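Local coordinates for protein peptide methionine sulfoxide reductase msrA/msrB (Neisseria meningitidis, PDB 3BQG) that catalyses the reduction of methionine (S)-sulfoxide in peptides and proteins back to methionine, through its central MsrA domain, at residues L16-F20 with Y74-V79; R22-V26 with D64-L68. The protein carries 1 engineered substitution. One frame throughout, in Å; residues are numbered along the deposited sequence.

Contact 1: residues L16-F20 with Y74-V79; sequences LEAYF and YFFRVV
Leu-16 to Phe-20 are helical, with a hydrogen bond from Phe-20 N to Leu-16 O at 3.1 Å. Tyr-74 begins the facing run, also helical. By Val-78 the backbone has shifted to phi/psi -119/-7, and Val-79 is extended (-105/136). The two short axes approach to 11.2 Å and their directions differ by 133°, so the helices run roughly antiparallel but well splayed. Leu-16 has its CA 8.3 Å from that of Val-78, and Phe-20 has its CA 8.1 Å from that of Tyr-74. Leu-16, in its t,p rotamer, reaches across with its tip. Its CD1 lies 4.3 Å from Val-79 CG2, and its CD2 meets the edge of the Phe-75 ring at CE1, 4.5 Å away. Helices 14-21 and 68-78 are the two helices of the ferredoxin-like core of the MsrA fold, side by side on one sheet face. Cys-12, seen here as S-hydroxycysteine, lies just before the first of them. Tyr-19 has its CA-to-CB bond toward the other helix, with chi1 t. Its OH donates a hydrogen bond to Tyr-74 O at 2.6 Å. That carbonyl also takes a weak hydrogen bond from Arg-77 N (3.4 Å). Val-78 covers a face of the Tyr-19 ring in a CH-pi contact, CG2 3.9 Å from the ring centroid; Val-78 CG1 is 3.5 Å from Tyr-19 CE1. Phe-20 (chi1 -89°) brings its ring end against Tyr-74 and Phe-75. Its CE1 is 4.1 Å from Tyr-74 CB, and its CZ is 4.3 Å from Phe-75 CB. Phe-20 and Phe-75 both rest on Leu-8 of strand 3-10.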
ATOM      1  N   LEU A  16       1.961  -5.391   4.611  1.00 16.95           N
ATOM      2  CA  LEU A  16       1.158  -4.178   4.523  1.00 16.53           C
ATOM      3  C   LEU A  16      -0.333  -4.471   4.678  1.00 17.90           C
ATOM      4  O   LEU A  16      -1.063  -3.688   5.283  1.00 17.15           O
ATOM      5  CB  LEU A  16       1.419  -3.467   3.190  1.00 18.34           C
ATOM      6  CG  LEU A  16       0.768  -2.090   2.991  1.00 17.62           C
ATOM      7  CD1 LEU A  16       1.274  -1.109   4.035  1.00 15.99           C
ATOM      8  CD2 LEU A  16       1.089  -1.583   1.588  1.00 19.97           C
ATOM      9  N   GLU A  17      -0.790  -5.592   4.124  1.00 19.02           N
ATOM     10  CA  GLU A  17      -2.199  -5.950   4.230  1.00 20.81           C
ATOM     11  C   GLU A  17      -2.536  -6.284   5.678  1.00 19.64           C
ATOM     12  O   GLU A  17      -3.504  -5.768   6.239  1.00 19.72           O
ATOM     13  CB  GLU A  17      -2.529  -7.161   3.360  1.00 22.19           C
ATOM     14  CG  GLU A  17      -3.931  -7.706   3.635  1.00 27.36           C
ATOM     15  CD  GLU A  17      -4.103  -9.132   3.175  1.00 30.55           C
ATOM     16  OE1 GLU A  17      -3.269  -9.982   3.554  1.00 32.61           O
ATOM     17  OE2 GLU A  17      -5.071  -9.408   2.436  1.00 34.10           O
ATOM     18  N   ALA A  18      -1.725  -7.151   6.274  1.00 18.15           N
ATOM     19  CA  ALA A  18      -1.928  -7.562   7.660  1.00 19.34           C
ATOM     20  C   ALA A  18      -1.980  -6.333   8.555  1.00 18.74           C
ATOM     21  O   ALA A  18      -2.751  -6.264   9.509  1.00 20.11           O
ATOM     22  CB  ALA A  18      -0.791  -8.477   8.095  1.00 18.14           C
ATOM     23  N   TYR A  19      -1.138  -5.362   8.233  1.00 18.34           N
ATOM     24  CA  TYR A  19      -1.064  -4.113   8.977  1.00 18.53           C
ATOM     25  C   TYR A  19      -2.373  -3.314   8.909  1.00 18.00           C
ATOM     26  O   TYR A  19      -2.916  -2.923   9.940  1.00 17.18           O
ATOM     27  CB  TYR A  19       0.102  -3.280   8.427  1.00 18.77           C
ATOM     28  CG  TYR A  19       0.222  -1.877   8.970  1.00 19.94           C
ATOM     29  CD1 TYR A  19       0.673  -1.637  10.269  1.00 20.46           C
ATOM     30  CD2 TYR A  19      -0.088  -0.781   8.167  1.00 20.04           C
ATOM     31  CE1 TYR A  19       0.816  -0.333  10.751  1.00 18.05           C
ATOM     32  CE2 TYR A  19       0.052   0.517   8.638  1.00 19.13           C
ATOM     33  CZ  TYR A  19       0.503   0.736   9.926  1.00 19.07           C
ATOM     34  OH  TYR A  19       0.651   2.030  10.375  1.00 18.77           O
ATOM     35  N   PHE A  20      -2.886  -3.072   7.705  1.00 19.30           N
ATOM     36  CA  PHE A  20      -4.114  -2.290   7.575  1.00 22.43           C
ATOM     37  C   PHE A  20      -5.378  -2.962   8.117  1.00 24.74           C
ATOM     38  O   PHE A  20      -6.319  -2.280   8.517  1.00 25.68           O
ATOM     39  CB  PHE A  20      -4.313  -1.850   6.116  1.00 20.38           C
ATOM     40  CG  PHE A  20      -3.650  -0.537   5.802  1.00 19.75           C
ATOM     41  CD1 PHE A  20      -4.293   0.664   6.083  1.00 17.69           C
ATOM     42  CD2 PHE A  20      -2.348  -0.501   5.314  1.00 18.50           C
ATOM     43  CE1 PHE A  20      -3.646   1.889   5.895  1.00 21.61           C
ATOM     44  CE2 PHE A  20      -1.686   0.716   5.123  1.00 19.53           C
ATOM     45  CZ  PHE A  20      -2.339   1.918   5.413  1.00 18.64           C
ATOM     46  N   TYR A  74      -0.895   6.342   8.544  1.00 17.46           N
ATOM     47  CA  TYR A  74      -0.654   4.944   8.906  1.00 18.57           C
ATOM     48  C   TYR A  74       0.323   4.332   7.899  1.00 18.22           C
ATOM     49  O   TYR A  74       1.182   3.525   8.255  1.00 16.35           O
ATOM     50  CB  TYR A  74      -1.967   4.150   8.883  1.00 20.26           C
ATOM     51  CG  TYR A  74      -2.813   4.303  10.133  1.00 23.27           C
ATOM     52  CD1 TYR A  74      -2.370   3.809  11.362  1.00 25.32           C
ATOM     53  CD2 TYR A  74      -4.068   4.907  10.079  1.00 24.64           C
ATOM     54  CE1 TYR A  74      -3.158   3.905  12.507  1.00 26.04           C
ATOM     55  CE2 TYR A  74      -4.870   5.009  11.221  1.00 24.42           C
ATOM     56  CZ  TYR A  74      -4.407   4.502  12.428  1.00 26.93           C
ATOM     57  OH  TYR A  74      -5.193   4.569  13.556  1.00 28.41           O
ATOM     58  N   PHE A  75       0.173   4.728   6.639  1.00 16.93           N
ATOM     59  CA  PHE A  75       1.032   4.249   5.556  1.00 16.55           C
ATOM     60  C   PHE A  75       2.476   4.652   5.837  1.00 17.12           C
ATOM     61  O   PHE A  75       3.370   3.804   5.877  1.00 16.46           O
ATOM     62  CB  PHE A  75       0.568   4.867   4.232  1.00 17.17           C
ATOM     63  CG  PHE A  75       1.381   4.455   3.036  1.00 16.82           C
ATOM     64  CD1 PHE A  75       1.398   3.133   2.606  1.00 16.32           C
ATOM     65  CD2 PHE A  75       2.084   5.408   2.303  1.00 17.75           C
ATOM     66  CE1 PHE A  75       2.104   2.764   1.461  1.00 17.10           C
ATOM     67  CE2 PHE A  75       2.797   5.049   1.152  1.00 18.05           C
ATOM     68  CZ  PHE A  75       2.801   3.724   0.730  1.00 17.12           C
ATOM     69  N   PHE A  76       2.689   5.952   6.042  1.00 17.17           N
ATOM     70  CA  PHE A  76       4.021   6.499   6.303  1.00 19.09           C
ATOM     71  C   PHE A  76       4.695   5.963   7.559  1.00 19.79           C
ATOM     72  O   PHE A  76       5.917   6.019   7.680  1.00 19.81           O
ATOM     73  CB  PHE A  76       3.971   8.031   6.402  1.00 19.43           C
ATOM     74  CG  PHE A  76       3.558   8.718   5.130  1.00 20.23           C
ATOM     75  CD1 PHE A  76       4.110   8.347   3.907  1.00 22.44           C
ATOM     76  CD2 PHE A  76       2.619   9.741   5.157  1.00 20.63           C
ATOM     77  CE1 PHE A  76       3.731   8.989   2.724  1.00 23.36           C
ATOM     78  CE2 PHE A  76       2.234  10.390   3.984  1.00 22.24           C
ATOM     79  CZ  PHE A  76       2.789  10.010   2.765  1.00 20.74           C
ATOM     80  N   ARG A  77       3.901   5.470   8.502  1.00 20.76           N
ATOM     81  CA  ARG A  77       4.445   4.939   9.743  1.00 22.01           C
ATOM     82  C   ARG A  77       5.292   3.688   9.529  1.00 22.20           C
ATOM     83  O   ARG A  77       6.267   3.462  10.245  1.00 22.64           O
ATOM     84  CB  ARG A  77       3.306   4.619  10.720  1.00 22.23           C
ATOM     85  CG  ARG A  77       3.761   3.979  12.021  1.00 24.71           C
ATOM     86  CD  ARG A  77       2.582   3.708  12.953  1.00 25.82           C
ATOM     87  NE  ARG A  77       1.880   4.933  13.331  1.00 25.36           N
ATOM     88  CZ  ARG A  77       0.756   4.957  14.040  1.00 26.66           C
ATOM     89  NH1 ARG A  77       0.210   3.823  14.449  1.00 26.70           N
ATOM     90  NH2 ARG A  77       0.170   6.112  14.336  1.00 28.38           N
ATOM     91  N   VAL A  78       4.938   2.887   8.529  1.00 21.52           N
ATOM     92  CA  VAL A  78       5.654   1.641   8.292  1.00 21.00           C
ATOM     93  C   VAL A  78       6.359   1.467   6.945  1.00 21.29           C
ATOM     94  O   VAL A  78       7.083   0.490   6.746  1.00 20.78           O
ATOM     95  CB  VAL A  78       4.698   0.447   8.511  1.00 20.87           C
ATOM     96  CG1 VAL A  78       4.154   0.482   9.946  1.00 23.64           C
ATOM     97  CG2 VAL A  78       3.554   0.505   7.517  1.00 20.03           C
ATOM     98  N   VAL A  79       6.150   2.401   6.023  1.00 19.15           N
ATOM     99  CA  VAL A  79       6.783   2.329   4.711  1.00 17.23           C
ATOM    100  C   VAL A  79       7.927   3.343   4.603  1.00 15.94           C
ATOM    101  O   VAL A  79       7.789   4.487   5.037  1.00 17.16           O
ATOM    102  CB  VAL A  79       5.744   2.598   3.586  1.00 17.51           C
ATOM    103  CG1 VAL A  79       6.423   2.626   2.225  1.00 18.94           C
ATOM    104  CG2 VAL A  79       4.658   1.519   3.618  1.00 20.04           C
TER

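Contact 2: residues R22-V26 with D64-L68; sequences RIDGV and DKLSL
Leu-66 lays its CD1 methyl over the Ile-23 to Val-26 turn, in an m,t rotamer. This methyl is 3.7 Å from Gly-25 CA, 3.7 Å from Asp-24 O, 4.2 Å from Ile-23 CG2 and 4.1 Å from Val-26 CG2. The turn is type II, closed by Val-26 N to Ile-23 O at 3.1 Å. Asp-24 has phi/psi -66/122 and Gly-25 has 121/-21. Gly-25 sits at the third position, where a CB would jam against the preceding carbonyl O. Here it would also clash with Leu-66 CD1. The nearest CA atoms are those of Gly-25 and Lys-65, 5.5 Å apart. The turn links helix 14-21 to strand 26-34, while 64-68 links strand 54-62 to helix 68-78. Both are connections between helix and strand in a ferredoxin-like alpha/beta core, and they meet by packing alone. Lys-65 (chi1 m, then t, t) stretches its aliphatic chain along the turn: its CD is 3.8 Å from Gly-25 CA and 3.9 Å from Asp-24 OD2. The Lys-65 amine makes a long, weak ion pair with Asp-62, whose backbone hydrogen-bonds to Gly-25. Past Leu-66 (phi/psi -122/142) the chain stays extended at Ser-67 (-99/165). Ser-67 is the N-cap: its side chain (chi1 p) caps a backbone N just beyond, and its own N donates a hydrogen bond to Asp-70 OD2. Leu-68 then opens the helix.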
ATOM      1  N   ARG A  22      -5.658  -4.550  10.889  1.00 32.87           N
ATOM      2  CA  ARG A  22      -5.732  -4.328  12.335  1.00 33.08           C
ATOM      3  C   ARG A  22      -6.259  -2.954  12.731  1.00 31.85           C
ATOM      4  O   ARG A  22      -6.543  -2.712  13.903  1.00 34.35           O
ATOM      5  CB  ARG A  22      -4.352  -4.519  12.981  1.00 34.94           C
ATOM      6  CG  ARG A  22      -3.881  -5.960  13.068  1.00 38.66           C
ATOM      7  CD  ARG A  22      -2.541  -6.077  13.797  1.00 41.09           C
ATOM      8  NE  ARG A  22      -2.599  -5.559  15.163  1.00 44.14           N
ATOM      9  CZ  ARG A  22      -2.159  -6.221  16.230  1.00 45.76           C
ATOM     10  NH1 ARG A  22      -2.248  -5.676  17.436  1.00 46.75           N
ATOM     11  NH2 ARG A  22      -1.639  -7.433  16.093  1.00 47.79           N
ATOM     12  N   ILE A  23      -6.399  -2.054  11.765  1.00 30.63           N
ATOM     13  CA  ILE A  23      -6.856  -0.700  12.055  1.00 27.50           C
ATOM     14  C   ILE A  23      -8.373  -0.517  12.043  1.00 28.25           C
ATOM     15  O   ILE A  23      -9.044  -0.846  11.065  1.00 27.27           O
ATOM     16  CB  ILE A  23      -6.216   0.300  11.062  1.00 28.13           C
ATOM     17  CG1 ILE A  23      -4.689   0.191  11.142  1.00 25.57           C
ATOM     18  CG2 ILE A  23      -6.659   1.722  11.385  1.00 27.26           C
ATOM     19  CD1 ILE A  23      -3.957   1.009  10.101  1.00 25.67           C
ATOM     20  N   ASP A  24      -8.906   0.012  13.144  1.00 28.00           N
ATOM     21  CA  ASP A  24     -10.344   0.267  13.270  1.00 28.37           C
ATOM     22  C   ASP A  24     -10.729   1.354  12.264  1.00 26.71           C
ATOM     23  O   ASP A  24     -10.191   2.461  12.294  1.00 26.41           O
ATOM     24  CB  ASP A  24     -10.670   0.721  14.702  1.00 29.39           C
ATOM     25  CG  ASP A  24     -12.144   1.035  14.902  1.00 31.12           C
ATOM     26  OD1 ASP A  24     -12.996   0.201  14.532  1.00 32.89           O
ATOM     27  OD2 ASP A  24     -12.449   2.120  15.444  1.00 33.55           O
ATOM     28  N   GLY A  25     -11.655   1.029  11.370  1.00 26.01           N
ATOM     29  CA  GLY A  25     -12.066   1.984  10.354  1.00 24.62           C
ATOM     30  C   GLY A  25     -11.798   1.391   8.984  1.00 24.20           C
ATOM     31  O   GLY A  25     -12.372   1.807   7.977  1.00 24.25           O
ATOM     32  N   VAL A  26     -10.898   0.417   8.945  1.00 23.46           N
ATOM     33  CA  VAL A  26     -10.569  -0.265   7.701  1.00 22.81           C
ATOM     34  C   VAL A  26     -11.480  -1.474   7.639  1.00 23.09           C
ATOM     35  O   VAL A  26     -11.371  -2.390   8.460  1.00 23.94           O
ATOM     36  CB  VAL A  26      -9.102  -0.721   7.676  1.00 22.76           C
ATOM     37  CG1 VAL A  26      -8.839  -1.577   6.445  1.00 21.03           C
ATOM     38  CG2 VAL A  26      -8.191   0.500   7.671  1.00 21.41           C
ATOM     39  N   ASP A  64     -16.468   7.732   7.569  1.00 34.17           N
ATOM     40  CA  ASP A  64     -16.911   8.451   8.760  1.00 35.75           C
ATOM     41  C   ASP A  64     -15.977   8.265   9.955  1.00 35.36           C
ATOM     42  O   ASP A  64     -16.117   8.943  10.969  1.00 36.04           O
ATOM     43  CB  ASP A  64     -18.338   8.036   9.137  1.00 37.21           C
ATOM     44  CG  ASP A  64     -19.370   8.571   8.166  1.00 37.62           C
ATOM     45  OD1 ASP A  64     -19.267   9.758   7.797  1.00 39.46           O
ATOM     46  OD2 ASP A  64     -20.286   7.816   7.777  1.00 37.68           O
ATOM     47  N   LYS A  65     -15.024   7.349   9.837  1.00 34.40           N
ATOM     48  CA  LYS A  65     -14.071   7.114  10.916  1.00 34.28           C
ATOM     49  C   LYS A  65     -12.687   7.625  10.543  1.00 33.37           C
ATOM     50  O   LYS A  65     -12.019   8.276  11.342  1.00 33.64           O
ATOM     51  CB  LYS A  65     -13.948   5.622  11.235  1.00 35.53           C
ATOM     52  CG  LYS A  65     -15.103   5.002  11.993  1.00 38.60           C
ATOM     53  CD  LYS A  65     -14.657   3.665  12.573  1.00 40.77           C
ATOM     54  CE  LYS A  65     -15.792   2.930  13.259  1.00 42.11           C
ATOM     55  NZ  LYS A  65     -16.821   2.508  12.273  1.00 45.47           N
ATOM     56  N   LEU A  66     -12.263   7.320   9.320  1.00 31.10           N
ATOM     57  CA  LEU A  66     -10.940   7.712   8.848  1.00 28.88           C
ATOM     58  C   LEU A  66     -10.971   8.570   7.594  1.00 26.86           C
ATOM     59  O   LEU A  66     -11.783   8.346   6.695  1.00 26.25           O
ATOM     60  CB  LEU A  66     -10.102   6.459   8.567  1.00 28.65           C
ATOM     61  CG  LEU A  66      -9.887   5.470   9.713  1.00 29.35           C
ATOM     62  CD1 LEU A  66      -9.285   4.181   9.170  1.00 29.68           C
ATOM     63  CD2 LEU A  66      -8.982   6.095  10.767  1.00 29.72           C
ATOM     64  N   SER A  67     -10.078   9.553   7.545  1.00 25.34           N
ATOM     65  CA  SER A  67      -9.957  10.433   6.390  1.00 23.96           C
ATOM     66  C   SER A  67      -8.786   9.892   5.568  1.00 23.46           C
ATOM     67  O   SER A  67      -7.997   9.086   6.070  1.00 22.14           O
ATOM     68  CB  SER A  67      -9.643  11.863   6.842  1.00 24.45           C
ATOM     69  OG  SER A  67      -8.352  11.939   7.432  1.00 24.30           O
ATOM     70  N   LEU A  68      -8.670  10.326   4.318  1.00 22.82           N
ATOM     71  CA  LEU A  68      -7.574   9.878   3.467  1.00 22.92           C
ATOM     72  C   LEU A  68      -6.231  10.183   4.129  1.00 23.84           C
ATOM     73  O   LEU A  68      -5.277   9.417   3.993  1.00 21.13           O
ATOM     74  CB  LEU A  68      -7.640  10.567   2.101  1.00 23.12           C
ATOM     75  CG  LEU A  68      -6.486  10.307   1.121  1.00 22.83           C
ATOM     76  CD1 LEU A  68      -6.242   8.810   0.951  1.00 21.68           C
ATOM     77  CD2 LEU A  68      -6.823  10.949  -0.221  1.00 19.37           C
TER

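In the fold
Contact 1 is buried near the middle of the chain. Contact 2 is partly buried, with its centre about 15 Å from the centre of the chain. Contact 1 joins helices 14-21 and 68-78; contact 2 joins the loop after the first to the loop before the second. The chemistry changes with place. In the core, aromatic rings fill the space between helices and a tyrosine hydroxyl hydrogen-bonds to a carbonyl. In contact 2, one leucine and a lysine chain pack on a type II turn, with the exposed Asp-24 and Lys-65 at the outside. The contacts touch: Phe-20 O is 3.3 Å from Val-26 CB, Tyr-74 CD1 is 3.5 Å from Ile-23 CD1, and Tyr-74 CE2 is 4.3 Å from Leu-66 CD2.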